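Local coordinates for beta-galactosidase (Trichoderma reesei, PDB 3OG2), which probably hydrolyses terminal non-reducing beta-D-galactose residues from beta-D-galactosides, as a family 35 glycoside hydrolase built on a TIM barrel, at residues 367-371 against 471-475; 497-501 against 524-528; 678-682 against 999-1003. All coordinates share one frame; numbering follows the deposited sequence.

Contact 1: 367-371 against 471-475; sequences QFLKV and IFTWN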
loop_
_atom_site.group_PDB
_atom_site.type_symbol
_atom_site.label_atom_id
_atom_site.label_comp_id
_atom_site.label_asym_id
_atom_site.label_seq_id
_atom_site.Cartn_x
_atom_site.Cartn_y
_atom_site.Cartn_z
ATOM N N GLN A 367 11.571 -13.278 -9.326
ATOM C CA GLN A 367 12.847 -13.650 -9.928
ATOM C C GLN A 367 12.684 -14.752 -10.965
ATOM O O GLN A 367 13.379 -14.733 -11.981
ATOM C CB GLN A 367 13.821 -14.057 -8.819
ATOM C CG GLN A 367 14.166 -12.862 -7.914
ATOM C CD GLN A 367 14.879 -11.774 -8.654
ATOM O OE1 GLN A 367 15.468 -11.813 -9.697
ATOM N NE2 GLN A 367 14.801 -10.587 -8.001
ATOM N N PHE A 368 11.746 -15.674 -10.762
ATOM C CA PHE A 368 11.463 -16.705 -11.746
ATOM C C PHE A 368 10.943 -16.093 -13.050
ATOM O O PHE A 368 11.440 -16.416 -14.157
ATOM C CB PHE A 368 10.426 -17.680 -11.152
ATOM C CG PHE A 368 9.817 -18.579 -12.225
ATOM C CD1 PHE A 368 10.593 -19.472 -12.947
ATOM C CD2 PHE A 368 8.468 -18.484 -12.493
ATOM C CE1 PHE A 368 10.062 -20.261 -13.978
ATOM C CE2 PHE A 368 7.938 -19.291 -13.476
ATOM C CZ PHE A 368 8.711 -20.187 -14.188
ATOM N N LEU A 369 9.933 -15.212 -12.936
ATOM C CA LEU A 369 9.300 -14.751 -14.189
ATOM C C LEU A 369 10.287 -13.937 -15.022
ATOM O O LEU A 369 10.258 -14.047 -16.259
ATOM C CB LEU A 369 8.042 -13.942 -13.906
ATOM C CG LEU A 369 6.813 -14.801 -13.495
ATOM C CD1 LEU A 369 5.668 -13.923 -13.107
ATOM C CD2 LEU A 369 6.402 -15.722 -14.673
ATOM N N LYS A 370 11.179 -13.165 -14.385
ATOM C CA LYS A 370 12.016 -12.281 -15.202
ATOM C C LYS A 370 13.111 -13.018 -15.960
ATOM O O LYS A 370 13.751 -12.414 -16.818
ATOM C CB LYS A 370 12.530 -11.138 -14.362
ATOM C CG LYS A 370 13.568 -11.554 -13.321
ATOM C CD LYS A 370 13.966 -10.316 -12.464
ATOM C CE LYS A 370 14.637 -9.278 -13.311
ATOM N NZ LYS A 370 15.271 -8.164 -12.518
ATOM N N VAL A 371 13.321 -14.319 -15.691
ATOM C CA VAL A 371 14.302 -15.077 -16.488
ATOM C C VAL A 371 13.593 -16.101 -17.364
ATOM O O VAL A 371 14.272 -16.985 -17.925
ATOM C CB VAL A 371 15.394 -15.713 -15.582
ATOM C CG1 VAL A 371 16.187 -14.627 -14.865
ATOM C CG2 VAL A 371 14.804 -16.719 -14.575
ATOM N N ILE A 471 12.396 -22.888 -10.455
ATOM C CA ILE A 471 13.551 -22.081 -10.803
ATOM C C ILE A 471 13.482 -20.771 -10.042
ATOM O O ILE A 471 12.453 -20.085 -10.073
ATOM C CB ILE A 471 13.535 -21.801 -12.309
ATOM C CG1 ILE A 471 13.798 -23.070 -13.103
ATOM C CG2 ILE A 471 14.571 -20.743 -12.713
ATOM C CD1 ILE A 471 12.740 -23.559 -13.978
ATOM N N PHE A 472 14.537 -20.447 -9.335
ATOM C CA PHE A 472 14.681 -19.135 -8.688
ATOM C C PHE A 472 15.292 -18.143 -9.681
ATOM O O PHE A 472 14.749 -17.071 -9.934
ATOM C CB PHE A 472 15.515 -19.268 -7.392
ATOM C CG PHE A 472 15.815 -17.887 -6.852
ATOM C CD1 PHE A 472 14.789 -17.128 -6.264
ATOM C CD2 PHE A 472 17.086 -17.348 -6.928
ATOM C CE1 PHE A 472 15.067 -15.863 -5.774
ATOM C CE2 PHE A 472 17.353 -16.069 -6.436
ATOM C CZ PHE A 472 16.349 -15.326 -5.837
ATOM N N THR A 473 16.432 -18.490 -10.269
ATOM C CA THR A 473 17.062 -17.631 -11.267
ATOM C C THR A 473 18.041 -18.447 -12.072
ATOM O O THR A 473 18.387 -19.599 -11.685
ATOM C CB THR A 473 17.770 -16.421 -10.613
ATOM O OG1 THR A 473 18.000 -15.423 -11.617
ATOM C CG2 THR A 473 19.129 -16.796 -10.010
ATOM N N TRP A 474 18.515 -17.866 -13.159
ATOM C CA TRP A 474 19.684 -18.457 -13.837
ATOM C C TRP A 474 20.344 -17.304 -14.578
ATOM O O TRP A 474 19.665 -16.317 -14.883
ATOM C CB TRP A 474 19.316 -19.597 -14.790
ATOM C CG TRP A 474 18.468 -19.153 -15.940
ATOM C CD1 TRP A 474 17.099 -19.159 -15.971
ATOM C CD2 TRP A 474 18.903 -18.636 -17.199
ATOM N NE1 TRP A 474 16.652 -18.672 -17.175
ATOM C CE2 TRP A 474 17.733 -18.343 -17.945
ATOM C CE3 TRP A 474 20.179 -18.387 -17.736
ATOM C CZ2 TRP A 474 17.832 -17.820 -19.220
ATOM C CZ3 TRP A 474 20.273 -17.858 -19.026
ATOM C CH2 TRP A 474 19.078 -17.583 -19.745
ATOM N N ASN A 475 21.648 -17.424 -14.853
ATOM C CA ASN A 475 22.287 -16.450 -15.710
ATOM C C ASN A 475 23.524 -17.088 -16.322
ATOM O O ASN A 475 24.123 -18.012 -15.786
ATOM C CB ASN A 475 22.671 -15.156 -14.930
ATOM C CG ASN A 475 22.622 -13.981 -15.894
ATOM O OD1 ASN A 475 22.679 -14.118 -17.165
ATOM N ND2 ASN A 475 22.415 -12.798 -15.403
HETATM O O HOH W 1 15.922 -13.672 -11.635
#
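Phe368 and Ile471 meet where helix 357-370, which follows the last strand of the TIM barrel, packs against strand 470-476, an outermost strand of a mixed five-stranded sheet in the next domain. Ile471 O lies 3.3 Å from Phe368 CB, and Phe368 CD1 comes within 3.8 Å of Ile471 CB, so the phenyl group is set against both the main chain and the branched side chain of the strand. The backbones of Phe472 and Thr473 both hydrogen-bond to that of Val484 on strand 481-487, and the helix-like backbone of Phe472 is consistent with a classic beta bulge here. The Phe472 ring runs beside Gln367, the two extending in a common direction; Gln367 CB stands over one ring face as a CH-pi contact, 4.2 Å from the centroid and 28° off the normal. Thr473 is joined to the helix through a water. Its OG1 donates to the water at 2.7 Å, and the water spends its own protons on Gln367 O (2.8 Å) and Gln367 OE1 (2.7 Å), the bend at chi2 bringing OE1 round to the side of O; Gln367 NE2 is taken by Ala67 O. Trp474 places CG between its backbone N and carbonyl carbon (chi1 64°), and its indole and Val371 run antiparallel alongside one another, with Val371 CG2 3.6 Å from Trp474 CD1. Trp474 N is buried without a partner in the model, whereas Trp474 NE1 gives a bent hydrogen bond, 3.0 Å and 139° at the proton, to Val371 O.

Contact 2: 497-501 against 524-528; sequences VKNPF and NLTVV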
loop_
_atom_site.group_PDB
_atom_site.type_symbol
_atom_site.label_atom_id
_atom_site.label_comp_id
_atom_site.label_asym_id
_atom_site.label_seq_id
_atom_site.Cartn_x
_atom_site.Cartn_y
_atom_site.Cartn_z
ATOM N N VAL A 497 19.004 -32.450 -17.958
ATOM C CA VAL A 497 19.696 -31.464 -18.766
ATOM C C VAL A 497 20.118 -32.110 -20.073
ATOM O O VAL A 497 20.807 -33.142 -20.060
ATOM C CB VAL A 497 20.927 -30.870 -18.047
ATOM C CG1 VAL A 497 21.547 -29.762 -18.885
ATOM C CG2 VAL A 497 20.517 -30.328 -16.666
ATOM N N LYS A 498 19.689 -31.524 -21.207
ATOM C CA LYS A 498 20.167 -32.065 -22.494
ATOM C C LYS A 498 21.702 -31.974 -22.562
ATOM O O LYS A 498 22.194 -31.038 -21.906
ATOM C CB LYS A 498 19.545 -31.314 -23.674
ATOM C CG LYS A 498 18.005 -31.366 -23.640
ATOM C CD LYS A 498 17.563 -30.785 -25.010
ATOM C CE LYS A 498 16.063 -30.607 -25.065
ATOM N NZ LYS A 498 15.650 -29.609 -26.111
ATOM N N ASN A 499 22.342 -32.887 -23.271
ATOM C CA ASN A 499 23.818 -32.989 -23.279
ATOM C C ASN A 499 24.556 -31.678 -23.030
ATOM O O ASN A 499 24.596 -30.788 -23.871
ATOM C CB ASN A 499 24.253 -33.530 -24.645
ATOM C CG ASN A 499 25.752 -33.647 -24.725
ATOM O OD1 ASN A 499 26.553 -33.412 -23.814
ATOM N ND2 ASN A 499 26.124 -34.074 -25.933
ATOM N N PRO A 500 25.035 -31.542 -21.800
ATOM C CA PRO A 500 25.691 -30.290 -21.408
ATOM C C PRO A 500 27.192 -30.261 -21.638
ATOM O O PRO A 500 27.897 -29.330 -21.184
ATOM C CB PRO A 500 25.396 -30.273 -19.889
ATOM C CG PRO A 500 25.475 -31.718 -19.477
ATOM C CD PRO A 500 24.899 -32.475 -20.667
ATOM N N PHE A 501 27.730 -31.243 -22.330
ATOM C CA PHE A 501 29.189 -31.450 -22.368
ATOM C C PHE A 501 29.841 -31.007 -23.647
ATOM O O PHE A 501 31.046 -31.209 -23.809
ATOM C CB PHE A 501 29.491 -32.961 -22.186
ATOM C CG PHE A 501 29.001 -33.411 -20.824
ATOM C CD1 PHE A 501 29.484 -32.789 -19.656
ATOM C CD2 PHE A 501 28.048 -34.424 -20.773
ATOM C CE1 PHE A 501 29.012 -33.189 -18.386
ATOM C CE2 PHE A 501 27.610 -34.823 -19.522
ATOM C CZ PHE A 501 28.083 -34.222 -18.372
ATOM N N ASN A 524 22.450 -40.892 -24.735
ATOM C CA ASN A 524 22.572 -39.645 -25.479
ATOM C C ASN A 524 23.087 -38.494 -24.640
ATOM O O ASN A 524 23.117 -37.315 -25.063
ATOM C CB ASN A 524 21.203 -39.289 -26.068
ATOM C CG ASN A 524 20.156 -38.973 -25.017
ATOM O OD1 ASN A 524 20.399 -38.500 -23.920
ATOM N ND2 ASN A 524 18.904 -39.287 -25.392
ATOM N N LEU A 525 23.476 -38.775 -23.403
ATOM C CA LEU A 525 24.154 -37.772 -22.584
ATOM C C LEU A 525 23.172 -36.761 -22.046
ATOM O O LEU A 525 23.606 -35.705 -21.604
ATOM C CB LEU A 525 25.294 -37.046 -23.328
ATOM C CG LEU A 525 26.547 -37.909 -23.543
ATOM C CD1 LEU A 525 27.755 -37.073 -23.971
ATOM C CD2 LEU A 525 26.850 -38.698 -22.273
ATOM N N THR A 526 21.877 -37.101 -22.036
ATOM C CA THR A 526 20.999 -36.362 -21.131
ATOM C C THR A 526 21.309 -36.735 -19.684
ATOM O O THR A 526 21.334 -37.918 -19.312
ATOM C CB THR A 526 19.541 -36.686 -21.422
ATOM O OG1 THR A 526 19.271 -36.187 -22.723
ATOM C CG2 THR A 526 18.618 -35.956 -20.454
ATOM N N VAL A 527 21.548 -35.758 -18.844
ATOM C CA VAL A 527 21.907 -36.003 -17.464
ATOM C C VAL A 527 20.666 -35.830 -16.591
ATOM O O VAL A 527 20.020 -34.765 -16.617
ATOM C CB VAL A 527 23.032 -35.020 -17.063
ATOM C CG1 VAL A 527 23.418 -35.371 -15.616
ATOM C CG2 VAL A 527 24.258 -35.033 -17.980
ATOM N N VAL A 528 20.307 -36.831 -15.831
ATOM C CA VAL A 528 19.154 -36.793 -14.968
ATOM C C VAL A 528 19.609 -36.762 -13.514
ATOM O O VAL A 528 20.421 -37.586 -13.093
ATOM C CB VAL A 528 18.226 -38.002 -15.223
ATOM C CG1 VAL A 528 16.978 -37.892 -14.371
ATOM C CG2 VAL A 528 17.913 -38.119 -16.719
HETATM O O HOH W 2 20.970 -35.156 -24.546
#
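With chi1 at 179°, Asn499 lays its amide alongside Leu525, whose CG is turned anti to its carbonyl carbon, and Asn499 CG comes 3.7 Å from Leu525 CB. The same torsion lets Asn499 OD1 accept Phe501 N at 2.9 Å, an Asx turn in which the donor sits above the carbonyl plane. A second Asx turn lies on the other segment: Asn524 OD1 takes Thr526 N in its carbonyl plane at 2.8 Å, while Thr526 OG1 donates to it from above that plane and Thr522 OG1 adds a further bond. Between the two segments a water accepts from Asn499 N at 2.9 Å and donates to Asn524 O and Thr526 OG1, so the threonine hydroxyl both gives and receives. Val497 and Val527 form an antiparallel hydrogen-bonded pair: Val497 N to Val527 O is 2.9 Å, Val527 N to Val497 O is 3.0 Å, and both bonds are fairly straight. Beyond the pair the chain turns at Asn499, whose CA makes a CH...O contact with Leu525 O at 3.2 Å. Pro500 CG lies over the centre of one face of the Phe501 ring, and Val527 CG2 touches both residues, reaching Phe501 CE2 at 3.7 Å. Strands 492-497 and 527-532 are neighbours in the antiparallel eight-stranded sheet of this domain. Val497, Pro500 and Val527 rest on Leu542 of strand 538-542 in a separate five-stranded sheet, Lys498 reaches back to a salt bridge with Asp456, and Val527 also packs against Ile519 and Thr521 of strand 518-521.

Contact 3: 678-682 against 999-1003; sequences SRWPL and RHGAY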
loop_
_atom_site.group_PDB
_atom_site.type_symbol
_atom_site.label_atom_id
_atom_site.label_comp_id
_atom_site.label_asym_id
_atom_site.label_seq_id
_atom_site.Cartn_x
_atom_site.Cartn_y
_atom_site.Cartn_z
ATOM N N SER A 678 -17.239 35.762 17.793
ATOM C CA SER A 678 -17.530 36.753 16.774
ATOM C C SER A 678 -16.750 36.458 15.501
ATOM O O SER A 678 -17.217 36.903 14.422
ATOM C CB SER A 678 -17.219 38.179 17.269
ATOM O OG SER A 678 -15.819 38.307 17.533
ATOM N N ARG A 679 -15.645 35.763 15.539
ATOM C CA ARG A 679 -14.888 35.482 14.301
ATOM C C ARG A 679 -15.354 34.252 13.571
ATOM O O ARG A 679 -14.925 33.966 12.452
ATOM C CB ARG A 679 -13.398 35.296 14.647
ATOM C CG ARG A 679 -12.786 36.591 15.200
ATOM C CD ARG A 679 -11.460 36.277 15.844
ATOM N NE ARG A 679 -10.767 37.441 16.406
ATOM C CZ ARG A 679 -10.919 37.883 17.647
ATOM N NH1 ARG A 679 -11.784 37.301 18.473
ATOM N NH2 ARG A 679 -10.191 38.911 18.041
ATOM N N TRP A 680 -16.238 33.474 14.210
ATOM C CA TRP A 680 -16.636 32.205 13.605
ATOM C C TRP A 680 -17.532 32.441 12.377
ATOM O O TRP A 680 -18.398 33.321 12.374
ATOM C CB TRP A 680 -17.456 31.356 14.588
ATOM C CG TRP A 680 -16.640 30.704 15.677
ATOM C CD1 TRP A 680 -15.623 31.249 16.433
ATOM C CD2 TRP A 680 -16.801 29.351 16.106
ATOM N NE1 TRP A 680 -15.157 30.277 17.312
ATOM C CE2 TRP A 680 -15.860 29.114 17.130
ATOM C CE3 TRP A 680 -17.665 28.319 15.715
ATOM C CZ2 TRP A 680 -15.745 27.874 17.773
ATOM C CZ3 TRP A 680 -17.552 27.098 16.346
ATOM C CH2 TRP A 680 -16.606 26.884 17.365
ATOM N N PRO A 681 -17.383 31.596 11.376
ATOM C CA PRO A 681 -18.327 31.595 10.247
ATOM C C PRO A 681 -19.759 31.378 10.676
ATOM O O PRO A 681 -20.073 30.535 11.545
ATOM C CB PRO A 681 -17.868 30.383 9.397
ATOM C CG PRO A 681 -16.382 30.353 9.692
ATOM C CD PRO A 681 -16.319 30.584 11.188
ATOM N N LEU A 682 -20.678 32.144 10.077
ATOM C CA LEU A 682 -22.087 31.950 10.337
ATOM C C LEU A 682 -22.598 30.790 9.520
ATOM O O LEU A 682 -22.291 30.650 8.322
ATOM C CB LEU A 682 -22.877 33.198 9.911
ATOM C CG LEU A 682 -22.452 34.502 10.595
ATOM C CD1 LEU A 682 -23.415 35.612 10.135
ATOM C CD2 LEU A 682 -22.414 34.307 12.110
ATOM N N ARG A 999 -1.048 32.812 14.166
ATOM C CA ARG A 999 -1.919 32.955 12.983
ATOM C C ARG A 999 -2.826 34.175 13.081
ATOM O O ARG A 999 -3.591 34.349 14.056
ATOM C CB ARG A 999 -2.829 31.723 12.879
ATOM C CG ARG A 999 -1.958 30.473 12.565
ATOM C CD ARG A 999 -2.840 29.240 12.536
ATOM N NE ARG A 999 -2.075 28.131 11.953
ATOM C CZ ARG A 999 -2.623 26.968 11.608
ATOM N NH1 ARG A 999 -3.920 26.741 11.812
ATOM N NH2 ARG A 999 -1.881 26.052 11.057
ATOM N N HIS A 1000 -2.764 35.031 12.074
ATOM C CA HIS A 1000 -3.638 36.211 12.054
ATOM C C HIS A 1000 -5.048 35.722 11.738
ATOM O O HIS A 1000 -5.291 34.821 10.888
ATOM C CB HIS A 1000 -3.107 37.239 11.065
ATOM C CG HIS A 1000 -1.742 37.806 11.420
ATOM N ND1 HIS A 1000 -1.419 39.135 11.333
ATOM C CD2 HIS A 1000 -0.593 37.211 11.836
ATOM C CE1 HIS A 1000 -0.143 39.346 11.689
ATOM N NE2 HIS A 1000 0.396 38.182 12.015
ATOM N N GLY A 1001 -6.016 36.309 12.411
ATOM C CA GLY A 1001 -7.405 35.946 12.137
ATOM C C GLY A 1001 -7.824 34.664 12.799
ATOM O O GLY A 1001 -8.921 34.189 12.518
ATOM N N ALA A 1002 -6.994 34.053 13.645
ATOM C CA ALA A 1002 -7.421 32.812 14.256
ATOM C C ALA A 1002 -8.531 33.046 15.266
ATOM O O ALA A 1002 -8.780 34.166 15.744
ATOM C CB ALA A 1002 -6.232 32.165 14.945
ATOM N N TYR A 1003 -9.206 31.954 15.587
ATOM C CA TYR A 1003 -10.299 31.955 16.556
ATOM C C TYR A 1003 -10.364 30.545 17.175
ATOM O O TYR A 1003 -9.707 29.656 16.608
ATOM C CB TYR A 1003 -11.634 32.394 15.920
ATOM C CG TYR A 1003 -12.092 31.539 14.784
ATOM C CD1 TYR A 1003 -12.697 30.300 14.944
ATOM C CD2 TYR A 1003 -11.936 31.987 13.498
ATOM C CE1 TYR A 1003 -13.127 29.518 13.898
ATOM C CE2 TYR A 1003 -12.352 31.229 12.409
ATOM C CZ TYR A 1003 -12.948 29.994 12.629
ATOM O OH TYR A 1003 -13.335 29.224 11.557
ATOM O OXT TYR A 1003 -11.176 30.250 18.202
HETATM O O HOH W 3 -13.291 32.599 18.654
#
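Tyr1003, the C-terminal residue, is brought to Arg679 by a type II beta turn from Arg999 to Ala1002 with Gly1001 at a positive phi of 80°, the CA atoms of Arg679 and Tyr1003 being 6.2 Å apart. No direct hydrogen bond crosses the contact; the phenol ring of the C-terminal tail packs on the loop leading from strand 663-666 to strand 713-720, in the region of the second all-beta domain. A chi1 of 59° turns the Tyr1003 ring onto the main chain of 679-680: Arg679 C and Trp680 CA lie over one face. The extended Arg679 chain runs counter to the tyrosine, its CB 3.6 Å from Tyr1003 CB, while Arg679 CD comes 3.4 Å from Ala1002 O. The Trp680 and Tyr1003 rings meet obliquely, the planes at 41° and the tyrosine centroid 4.5 Å from that of the five-membered ring; Trp680 CD1 and Tyr1003 CD1 touch at 3.4 Å. At the far end of the phenol Pro681 CD lies 3.3 Å from Tyr1003 OH, which hydrogen-bonds to Thr824 OG1. A water in the plane of the indole links the two segments loosely: Trp680 NE1 reaches it only weakly and is also bonded to Tyr675 OH, and the water lies 3.2 Å from Tyr1003 OXT, with more acceptors near it than it has protons to give. The terminal carboxylate also forms a salt bridge with Arg849 on helix 846-850. Trp680 and Pro681 lean on strand 820-824, an outermost strand of an antiparallel five-stranded sheet, and Trp680 extends on to strand 713-720.

In the fold
Following the chain from the N terminus, the three contacts come in series; none nests in or crosses another. Contact 1 closes a loop of 99 residues, joining the final part of the TIM-barrel domain to the beta domain that follows it. Contact 2 comes next, a much shorter closure of 22 residues inside that same domain, between neighbouring strands of its eight-stranded sheet; its centre is about 21 Å from that of contact 1. Contact 3 closes 316 residues, bringing the C-terminal tail, after strand 981-982, back to the loop between strands 663-666 and 713-720, across the intervening all-beta domains. It lies on the opposite side of the chain's centre, about 63 Å from contact 1 between centres.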